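Local coordinates for intimin (Escherichia coli O127:H6 str. E2348/69, PDB 6TQD), which probably acts as an outer-membrane adhesin of attaching and effacing bacteria, its extended juncture domains carrying the binding tip away from the cell surface, at residues 8-19 with 92-103; 44-52 with 63-71. All coordinates share one frame; numbering follows the deposited sequence. Where two conformers were deposited one is given.

Contact 1. Residues 8-19 with 92-103; sequences LNIPHDINGTER and NNVLLTITVLSN. With NA (sodium ion), chain I.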
loop_
_atom_site.group_PDB
_atom_site.type_symbol
_atom_site.label_atom_id
_atom_site.label_comp_id
_atom_site.label_asym_id
_atom_site.label_seq_id
_atom_site.Cartn_x
_atom_site.Cartn_y
_atom_site.Cartn_z
ATOM N N LEU A 8 6.672 25.640 -10.815
ATOM C CA LEU A 8 6.557 24.751 -9.665
ATOM C C LEU A 8 6.782 23.321 -10.136
ATOM O O LEU A 8 6.164 22.876 -11.108
ATOM C CB LEU A 8 5.160 24.869 -9.062
ATOM C CG LEU A 8 4.807 23.893 -7.938
ATOM C CD1 LEU A 8 5.689 24.101 -6.715
ATOM C CD2 LEU A 8 3.325 24.038 -7.564
ATOM N N ASN A 9 7.665 22.603 -9.455
ATOM C CA ASN A 9 7.875 21.184 -9.696
ATOM C C ASN A 9 7.815 20.444 -8.370
ATOM O O ASN A 9 8.252 20.963 -7.341
ATOM C CB ASN A 9 9.219 20.915 -10.388
ATOM C CG ASN A 9 9.220 21.352 -11.865
ATOM O OD1 ASN A 9 9.336 22.539 -12.178
ATOM N ND2 ASN A 9 9.101 20.387 -12.777
ATOM N N ILE A 10 7.247 19.243 -8.411
ATOM C CA ILE A 10 7.144 18.363 -7.254
ATOM C C ILE A 10 7.886 17.084 -7.592
ATOM O O ILE A 10 7.349 16.202 -8.255
ATOM C CB ILE A 10 5.672 18.097 -6.881
ATOM C CG1 ILE A 10 4.949 19.438 -6.675
ATOM C CG2 ILE A 10 5.598 17.207 -5.632
ATOM C CD1 ILE A 10 3.508 19.325 -6.218
ATOM N N PRO A 11 9.160 16.974 -7.189
ATOM C CA PRO A 11 10.013 15.898 -7.717
ATOM C C PRO A 11 9.647 14.519 -7.218
ATOM O O PRO A 11 9.990 13.538 -7.884
ATOM C CB PRO A 11 11.417 16.286 -7.232
ATOM C CG PRO A 11 11.175 17.144 -6.037
ATOM C CD PRO A 11 9.915 17.901 -6.326
ATOM N N HIS A 12 9.007 14.408 -6.064
ATOM C CA HIS A 12 8.786 13.112 -5.447
ATOM C C HIS A 12 7.335 12.972 -5.021
ATOM O O HIS A 12 6.789 13.857 -4.362
ATOM C CB HIS A 12 9.678 12.961 -4.205
ATOM C CG HIS A 12 11.137 13.152 -4.482
ATOM N ND1 HIS A 12 11.867 12.281 -5.259
ATOM C CD2 HIS A 12 11.997 14.125 -4.098
ATOM C CE1 HIS A 12 13.117 12.702 -5.334
ATOM N NE2 HIS A 12 13.222 13.821 -4.641
ATOM N N ASP A 13 6.727 11.840 -5.370
ATOM C CA ASP A 13 5.441 11.481 -4.801
ATOM C C ASP A 13 5.657 10.941 -3.393
ATOM O O ASP A 13 6.781 10.656 -2.976
ATOM C CB ASP A 13 4.722 10.458 -5.675
ATOM C CG ASP A 13 4.257 11.051 -6.999
ATOM O OD1 ASP A 13 3.808 12.223 -7.014
ATOM O OD2 ASP A 13 4.342 10.340 -8.021
ATOM N N ILE A 14 4.571 10.815 -2.649
ATOM C CA ILE A 14 4.627 10.429 -1.246
ATOM C C ILE A 14 4.042 9.038 -1.087
ATOM O O ILE A 14 2.977 8.732 -1.642
ATOM C CB ILE A 14 3.908 11.450 -0.349
ATOM C CG1 ILE A 14 4.732 12.744 -0.314
ATOM C CG2 ILE A 14 3.696 10.901 1.039
ATOM C CD1 ILE A 14 4.011 13.920 0.252
ATOM N N ASN A 15 4.781 8.183 -0.384
ATOM C CA ASN A 15 4.326 6.858 0.041
ATOM C C ASN A 15 4.588 6.765 1.531
ATOM O O ASN A 15 5.731 6.959 1.970
ATOM C CB ASN A 15 5.116 5.782 -0.686
ATOM C CG ASN A 15 5.013 5.902 -2.193
ATOM O OD1 ASN A 15 3.944 5.717 -2.774
ATOM N ND2 ASN A 15 6.133 6.198 -2.833
ATOM N N GLY A 16 3.542 6.524 2.315
ATOM C CA GLY A 16 3.697 6.523 3.755
ATOM C C GLY A 16 2.686 5.667 4.477
ATOM O O GLY A 16 1.672 5.256 3.926
ATOM N N THR A 17 2.969 5.447 5.757
ATOM C CA THR A 17 2.088 4.663 6.592
ATOM C C THR A 17 0.847 5.484 6.928
ATOM O O THR A 17 0.909 6.705 7.113
ATOM C CB THR A 17 2.806 4.321 7.901
ATOM O OG1 THR A 17 3.968 3.530 7.619
ATOM C CG2 THR A 17 1.887 3.488 8.820
ATOM N N GLU A 18 -0.286 4.795 7.019
ATOM C CA GLU A 18 -1.544 5.429 7.392
ATOM C C GLU A 18 -1.367 6.248 8.663
ATOM O O GLU A 18 -0.683 5.829 9.599
ATOM C CB GLU A 18 -2.598 4.332 7.608
ATOM C CG GLU A 18 -2.223 3.290 8.668
ATOM C CD GLU A 18 -3.300 2.242 8.871
ATOM O OE1 GLU A 18 -2.956 1.030 8.937
ATOM O OE2 GLU A 18 -4.493 2.616 8.955
ATOM N N ARG A 19 -1.977 7.431 8.675
ATOM C CA ARG A 19 -1.987 8.365 9.797
ATOM C C ARG A 19 -0.637 9.027 10.057
ATOM O O ARG A 19 -0.484 9.727 11.068
ATOM C CB ARG A 19 -2.522 7.715 11.083
ATOM C CG ARG A 19 -3.942 7.176 10.964
ATOM C CD ARG A 19 -4.462 6.670 12.309
ATOM N NE ARG A 19 -5.795 6.074 12.220
ATOM C CZ ARG A 19 -6.035 4.792 11.956
ATOM N NH1 ARG A 19 -5.034 3.946 11.738
ATOM N NH2 ARG A 19 -7.286 4.351 11.906
ATOM N N ASN A 92 1.854 26.198 -13.167
ATOM C CA ASN A 92 0.971 25.085 -13.469
ATOM C C ASN A 92 0.362 24.559 -12.168
ATOM O O ASN A 92 0.900 24.746 -11.069
ATOM C CB ASN A 92 1.781 23.941 -14.080
ATOM C CG ASN A 92 2.292 24.237 -15.472
ATOM O OD1 ASN A 92 1.658 24.950 -16.244
ATOM N ND2 ASN A 92 3.449 23.677 -15.805
ATOM N N ASN A 93 -0.776 23.868 -12.300
ATOM C CA ASN A 93 -1.383 23.135 -11.190
ATOM C C ASN A 93 -0.760 21.744 -11.231
ATOM O O ASN A 93 -1.022 20.971 -12.155
ATOM C CB ASN A 93 -2.900 23.109 -11.363
ATOM C CG ASN A 93 -3.639 22.929 -10.053
ATOM O OD1 ASN A 93 -3.075 23.104 -8.962
ATOM N ND2 ASN A 93 -4.929 22.637 -10.154
ATOM N N VAL A 94 0.074 21.439 -10.250
ATOM C CA VAL A 94 0.979 20.300 -10.323
ATOM C C VAL A 94 0.466 19.162 -9.459
ATOM O O VAL A 94 0.106 19.353 -8.289
ATOM C CB VAL A 94 2.402 20.720 -9.893
ATOM C CG1 VAL A 94 3.364 19.568 -9.995
ATOM C CG2 VAL A 94 2.888 21.888 -10.748
ATOM N N LEU A 95 0.506 17.958 -10.017
ATOM C CA LEU A 95 -0.017 16.773 -9.366
ATOM C C LEU A 95 0.990 16.213 -8.377
ATOM O O LEU A 95 2.191 16.114 -8.655
ATOM C CB LEU A 95 -0.305 15.720 -10.437
ATOM C CG LEU A 95 -0.705 14.327 -9.966
ATOM C CD1 LEU A 95 -2.023 14.379 -9.224
ATOM C CD2 LEU A 95 -0.779 13.397 -11.162
ATOM N N LEU A 96 0.486 15.866 -7.203
ATOM C CA LEU A 96 1.196 15.079 -6.206
ATOM C C LEU A 96 0.331 13.862 -5.910
ATOM O O LEU A 96 -0.865 14.008 -5.639
ATOM C CB LEU A 96 1.398 15.884 -4.928
ATOM C CG LEU A 96 1.889 15.169 -3.669
ATOM C CD1 LEU A 96 3.289 14.600 -3.858
ATOM C CD2 LEU A 96 1.855 16.085 -2.456
ATOM N N THR A 97 0.929 12.677 -5.962
ATOM C CA THR A 97 0.238 11.429 -5.675
ATOM C C THR A 97 0.694 10.917 -4.316
ATOM O O THR A 97 1.902 10.819 -4.054
ATOM C CB THR A 97 0.497 10.398 -6.773
ATOM O OG1 THR A 97 0.079 10.935 -8.042
ATOM C CG2 THR A 97 -0.264 9.099 -6.498
ATOM N N ILE A 98 -0.270 10.624 -3.455
ATOM C CA ILE A 98 -0.021 10.158 -2.096
ATOM C C ILE A 98 -0.610 8.759 -1.980
ATOM O O ILE A 98 -1.812 8.562 -2.200
ATOM C CB ILE A 98 -0.640 11.113 -1.065
ATOM C CG1 ILE A 98 0.001 12.505 -1.203
ATOM C CG2 ILE A 98 -0.507 10.567 0.359
ATOM C CD1 ILE A 98 -0.755 13.612 -0.508
ATOM N N THR A 99 0.233 7.792 -1.645
ATOM C CA THR A 99 -0.186 6.405 -1.482
ATOM C C THR A 99 -0.028 6.019 -0.021
ATOM O O THR A 99 1.023 6.262 0.580
ATOM C CB THR A 99 0.648 5.487 -2.366
ATOM O OG1 THR A 99 0.506 5.902 -3.735
ATOM C CG2 THR A 99 0.179 4.046 -2.239
ATOM N N VAL A 100 -1.058 5.395 0.533
ATOM C CA VAL A 100 -1.142 5.066 1.948
ATOM C C VAL A 100 -0.958 3.562 2.083
ATOM O O VAL A 100 -1.685 2.776 1.454
ATOM C CB VAL A 100 -2.493 5.507 2.536
ATOM C CG1 VAL A 100 -2.619 5.063 3.980
ATOM C CG2 VAL A 100 -2.628 7.009 2.432
ATOM N N LEU A 101 0.009 3.171 2.897
ATOM C CA LEU A 101 0.242 1.784 3.267
ATOM C C LEU A 101 -0.293 1.530 4.668
ATOM O O LEU A 101 -0.403 2.436 5.493
ATOM C CB LEU A 101 1.731 1.461 3.213
ATOM C CG LEU A 101 2.401 1.450 1.834
ATOM C CD1 LEU A 101 2.655 2.857 1.309
ATOM C CD2 LEU A 101 3.699 0.669 1.881
ATOM N N SER A 102 -0.641 0.275 4.932
ATOM C CA SER A 102 -1.165 -0.078 6.242
ATOM C C SER A 102 -0.031 -0.206 7.256
ATOM O O SER A 102 1.145 -0.321 6.903
ATOM C CB SER A 102 -1.948 -1.386 6.136
ATOM O OG SER A 102 -1.052 -2.480 6.077
ATOM N N ASN A 103 -0.408 -0.187 8.538
ATOM C CA ASN A 103 0.575 -0.264 9.613
ATOM C C ASN A 103 1.546 -1.428 9.428
ATOM O O ASN A 103 2.731 -1.317 9.760
ATOM C CB ASN A 103 -0.142 -0.408 10.959
ATOM C CG ASN A 103 -0.712 0.893 11.459
ATOM O OD1 ASN A 103 -0.078 1.941 11.350
ATOM N ND2 ASN A 103 -1.912 0.834 12.021
HETATM NA NA NA I . 6.232 14.554 -9.618
HETATM O O HOH W 1 5.116 23.071 -13.632
HETATM O O HOH W 2 7.458 12.547 -9.023
HETATM O O HOH W 3 4.623 14.643 -8.071
HETATM O O HOH W 4 2.280 12.311 -9.158
HETATM O O HOH W 5 2.409 7.800 -4.337
HETATM O O HOH W 6 -2.446 4.085 12.593
HETATM O O HOH W 7 4.445 16.319 -10.328
HETATM O O HOH W 8 5.398 12.390 -10.932
#

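Contact 2. Residues 44-52 with 63-71; sequences LRSQGGQIQ and QAILPAYVQ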
loop_
_atom_site.group_PDB
_atom_site.type_symbol
_atom_site.label_atom_id
_atom_site.label_comp_id
_atom_site.label_asym_id
_atom_site.label_seq_id
_atom_site.Cartn_x
_atom_site.Cartn_y
_atom_site.Cartn_z
ATOM N N LEU A 44 -7.729 13.643 -0.385
ATOM C CA LEU A 44 -7.342 13.231 0.954
ATOM C C LEU A 44 -8.456 13.471 1.959
ATOM O O LEU A 44 -8.667 12.658 2.864
ATOM C CB LEU A 44 -6.104 13.993 1.440
ATOM C CG LEU A 44 -4.747 13.639 0.872
ATOM C CD1 LEU A 44 -3.731 14.676 1.344
ATOM C CD2 LEU A 44 -4.333 12.238 1.284
ATOM N N ARG A 45 -9.160 14.594 1.833
ATOM C CA ARG A 45 -10.193 14.924 2.809
ATOM C C ARG A 45 -11.355 13.944 2.758
ATOM O O ARG A 45 -12.038 13.761 3.766
ATOM C CB ARG A 45 -10.666 16.362 2.630
ATOM C CG ARG A 45 -9.556 17.343 2.890
ATOM C CD ARG A 45 -10.027 18.769 3.045
ATOM N NE ARG A 45 -8.852 19.629 3.168
ATOM C CZ ARG A 45 -8.402 20.165 4.302
ATOM N NH1 ARG A 45 -9.047 19.994 5.451
ATOM N NH2 ARG A 45 -7.304 20.907 4.271
ATOM N N SER A 46 -11.594 13.324 1.602
ATOM C CA SER A 46 -12.644 12.315 1.508
ATOM C C SER A 46 -12.447 11.222 2.544
ATOM O O SER A 46 -13.422 10.601 2.992
ATOM C CB SER A 46 -12.646 11.699 0.107
ATOM O OG SER A 46 -11.558 10.803 -0.049
ATOM N N GLN A 47 -11.200 10.970 2.938
ATOM C CA GLN A 47 -10.881 9.929 3.907
ATOM C C GLN A 47 -10.251 10.474 5.185
ATOM O O GLN A 47 -9.686 9.706 5.968
ATOM C CB GLN A 47 -10.005 8.851 3.256
ATOM C CG GLN A 47 -10.763 7.941 2.313
ATOM C CD GLN A 47 -11.816 7.148 3.056
ATOM O OE1 GLN A 47 -11.669 6.879 4.249
ATOM N NE2 GLN A 47 -12.893 6.797 2.367
ATOM N N GLY A 48 -10.370 11.779 5.434
ATOM C CA GLY A 48 -9.933 12.353 6.685
ATOM C C GLY A 48 -8.481 12.775 6.749
ATOM O O GLY A 48 -8.006 13.125 7.835
ATOM N N GLY A 49 -7.762 12.745 5.635
ATOM C CA GLY A 49 -6.425 13.296 5.582
ATOM C C GLY A 49 -6.474 14.726 5.092
ATOM O O GLY A 49 -7.537 15.278 4.813
ATOM N N GLN A 50 -5.296 15.339 4.989
ATOM C CA GLN A 50 -5.253 16.727 4.557
ATOM C C GLN A 50 -3.824 17.122 4.252
ATOM O O GLN A 50 -2.867 16.473 4.675
ATOM C CB GLN A 50 -5.812 17.659 5.634
ATOM C CG GLN A 50 -4.984 17.691 6.894
ATOM C CD GLN A 50 -5.581 18.594 7.949
ATOM O OE1 GLN A 50 -5.507 19.820 7.840
ATOM N NE2 GLN A 50 -6.155 18.000 8.987
ATOM N N ILE A 51 -3.690 18.217 3.514
ATOM C CA ILE A 51 -2.423 18.917 3.358
ATOM C C ILE A 51 -2.506 20.209 4.143
ATOM O O ILE A 51 -3.497 20.944 4.046
ATOM C CB ILE A 51 -2.088 19.166 1.882
ATOM C CG1 ILE A 51 -1.482 17.892 1.309
ATOM C CG2 ILE A 51 -1.134 20.349 1.750
ATOM C CD1 ILE A 51 -1.613 17.773 -0.151
ATOM N N GLN A 52 -1.472 20.478 4.936
ATOM C CA GLN A 52 -1.452 21.626 5.817
ATOM C C GLN A 52 -0.055 22.222 5.831
ATOM O O GLN A 52 0.938 21.527 5.599
ATOM C CB GLN A 52 -1.823 21.270 7.262
ATOM C CG GLN A 52 -0.954 20.187 7.846
ATOM C CD GLN A 52 -1.306 19.874 9.298
ATOM O OE1 GLN A 52 -0.432 19.836 10.154
ATOM N NE2 GLN A 52 -2.593 19.760 9.584
ATOM N N GLN A 63 2.976 19.767 4.494
ATOM C CA GLN A 63 3.035 18.357 4.846
ATOM C C GLN A 63 1.664 17.742 4.630
ATOM O O GLN A 63 0.637 18.425 4.685
ATOM C CB GLN A 63 3.449 18.164 6.307
ATOM C CG GLN A 63 2.479 18.746 7.313
ATOM C CD GLN A 63 3.105 18.932 8.693
ATOM O OE1 GLN A 63 4.317 18.788 8.867
ATOM N NE2 GLN A 63 2.269 19.220 9.678
ATOM N N ALA A 64 1.654 16.441 4.398
ATOM C CA ALA A 64 0.424 15.692 4.237
ATOM C C ALA A 64 0.202 14.856 5.488
ATOM O O ALA A 64 1.134 14.199 5.965
ATOM C CB ALA A 64 0.494 14.785 3.009
ATOM N N ILE A 65 -1.010 14.916 6.020
ATOM C CA ILE A 65 -1.482 14.009 7.061
ATOM C C ILE A 65 -2.242 12.907 6.340
ATOM O O ILE A 65 -3.280 13.157 5.726
ATOM C CB ILE A 65 -2.373 14.726 8.077
ATOM C CG1 ILE A 65 -1.693 16.000 8.598
ATOM C CG2 ILE A 65 -2.725 13.769 9.216
ATOM C CD1 ILE A 65 -0.281 15.806 9.085
ATOM N N LEU A 66 -1.718 11.685 6.401
ATOM C CA LEU A 66 -2.291 10.597 5.627
ATOM C C LEU A 66 -3.512 10.014 6.332
ATOM O O LEU A 66 -3.531 9.913 7.563
ATOM C CB LEU A 66 -1.240 9.511 5.418
ATOM C CG LEU A 66 -0.345 9.707 4.184
ATOM C CD1 LEU A 66 0.315 11.074 4.186
ATOM C CD2 LEU A 66 0.705 8.615 4.067
ATOM N N PRO A 67 -4.550 9.648 5.588
ATOM C CA PRO A 67 -5.724 9.032 6.220
ATOM C C PRO A 67 -5.426 7.615 6.703
ATOM O O PRO A 67 -4.351 7.057 6.470
ATOM C CB PRO A 67 -6.771 9.024 5.104
ATOM C CG PRO A 67 -5.992 9.004 3.861
ATOM C CD PRO A 67 -4.735 9.806 4.137
ATOM N N ALA A 68 -6.408 7.038 7.386
ATOM C CA ALA A 68 -6.355 5.625 7.721
ATOM C C ALA A 68 -6.421 4.775 6.460
ATOM O O ALA A 68 -7.013 5.156 5.450
ATOM C CB ALA A 68 -7.509 5.252 8.647
ATOM N N TYR A 69 -5.808 3.601 6.534
ATOM C CA TYR A 69 -5.814 2.676 5.415
ATOM C C TYR A 69 -7.215 2.116 5.222
ATOM O O TYR A 69 -7.905 1.779 6.192
ATOM C CB TYR A 69 -4.851 1.534 5.710
ATOM C CG TYR A 69 -4.676 0.527 4.611
ATOM C CD1 TYR A 69 -3.851 0.772 3.527
ATOM C CD2 TYR A 69 -5.351 -0.688 4.652
ATOM C CE1 TYR A 69 -3.690 -0.168 2.526
ATOM C CE2 TYR A 69 -5.195 -1.627 3.668
ATOM C CZ TYR A 69 -4.369 -1.366 2.600
ATOM O OH TYR A 69 -4.221 -2.315 1.617
ATOM N N VAL A 70 -7.621 1.992 3.968
ATOM C CA VAL A 70 -8.928 1.452 3.604
ATOM C C VAL A 70 -8.721 0.033 3.097
ATOM O O VAL A 70 -8.125 -0.178 2.036
ATOM C CB VAL A 70 -9.617 2.325 2.546
ATOM C CG1 VAL A 70 -10.952 1.725 2.145
ATOM C CG2 VAL A 70 -9.792 3.758 3.053
ATOM N N GLN A 71 -9.217 -0.951 3.841
ATOM C CA GLN A 71 -9.090 -2.332 3.402
ATOM C C GLN A 71 -9.931 -2.543 2.151
ATOM O O GLN A 71 -11.121 -2.214 2.128
ATOM C CB GLN A 71 -9.524 -3.286 4.511
ATOM C CG GLN A 71 -8.367 -4.073 5.111
ATOM C CD GLN A 71 -7.717 -5.002 4.102
ATOM O OE1 GLN A 71 -8.396 -5.600 3.267
ATOM N NE2 GLN A 71 -6.396 -5.118 4.165
HETATM O O HOH W 9 -9.767 5.856 5.773
HETATM O O HOH W 10 -8.848 8.484 8.094
#

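Contact 1. Residues 8-19 with 92-103
The carboxylates of Asp-13 and Glu-18 and the amide of Asn-103 are the flat groups of this contact, in which strand 14-17 joins strand 90-101 as the parallel edge strand of an Ig-like beta-sandwich. The amide N of Thr-97 stands over one face of the Asp-13 carboxylate, 59° out of its plane, and donates to OD1 at 3.1 Å. Asp-13 thereby takes the acceptor place just ahead of the parallel ladder, which runs on from Ile-14 N to Thr-97 O through Thr-99, Gly-16 and Leu-101 to Glu-18 N. Two waters also donate to Asp-13 OD1. One of them bonds Leu-95 O as well and binds a sodium ion, which Ile-10 O holds directly at 2.4 Å; the other reaches Thr-97 OG1, whose protein partner is Lys-78.

Residues 10-13 cross from the sheet of strand 6-9 to this one. On the way the side chains of Ile-10 and Val-94 lie flank to flank and run opposite ways, Ile-10 CG1 lying 3.7 Å from Val-94 CG1. Leu-96 has CG anti to its backbone N (chi1 169°), which brings CD1 within 3.6 Å of His-12 O, while its CD2 meets Ile-14 CD1.

At the far end the Glu-18 and Asn-103 side chains run crosswise, yet their flat ends are turned only 24° from parallel. OE2 accepts from Tyr-69 N and, in the conformer given, forms a salt bridge with Arg-19 NH1. OE1 turns its anti lone pair to the backbone of the other segment, accepting from Asn-103 N at 2.9 Å.

Contact 2. Residues 44-52 with 63-71
Gln-52 and Gln-63 face each other across a hydrogen-bonded pair of the antiparallel beta hairpin 50-53/62-65, whose strand 50-53 forms the edge of one sheet of the Ig-like sandwich. Their side chains pass at a slant, with amide planes 24° apart, and Gln-63 NE2 donates to Gln-52 OE1 at 2.8 Å. The acceptor lies in the amide plane of Gln-63, whereas the donor is tilted 22° from the carbonyl plane of Gln-52. In both residues CG sits between the backbone N and the carbonyl carbon, and the extended chains beyond it bring the two ends together on one face of the sheet. Ile-65 shares this face: its side chain lies alongside that of Gln-50, and its CG1 is 4.0 Å from Gln-52 CD. A weak bond from Gln-52 NE2 to Gln-50 OE1 continues the row of amides. The reverse face looks into the sandwich, where Ile-51, in the conformer given, sets CG1 against Ala-64 CB.

Beyond the hairpin, helix 42-45 ends in a Schellman motif, with Gly-48 as C-prime residue and Gly-49 N bonded to Leu-44 O. Gly-49 passes close against the other segment, its CA 3.2 Å from Ile-65 O. Pro-67 packs beside it: its CD touches Leu-44 CD2 (3.8 Å), the ring and the leucine side chain lying crosswise, and its CB lies 3.7 Å from Gln-47 CB. Gln-47, bent at chi2, sends its amide across Val-70 CG2. Two waters bridge this end, one joining Gln-47 O to Ala-68 N, the other donating to both Gln-47 OE1 and Ala-68 O, at 2.6 Å to OE1.

How the contacts relate
Both contacts are partly buried and hold opposite layers of one sandwich: contact 1 adds a parallel edge strand to one sheet, contact 2 an antiparallel edge strand to the other. Their inner faces meet in the core, where Leu-44, Ala-64 and Leu-66 of contact 2 rest on Ile-98 of contact 1. Outward, the chemistry parts: contact 1 uses a carboxylate and a hydrated sodium ion where the chain changes sheets and a second carboxylate at its far end, while contact 2 relies on neutral glutamine amides and a glycine-rich helix end. They also touch directly at that far end, where Arg-19 N probably donates to Pro-67 O.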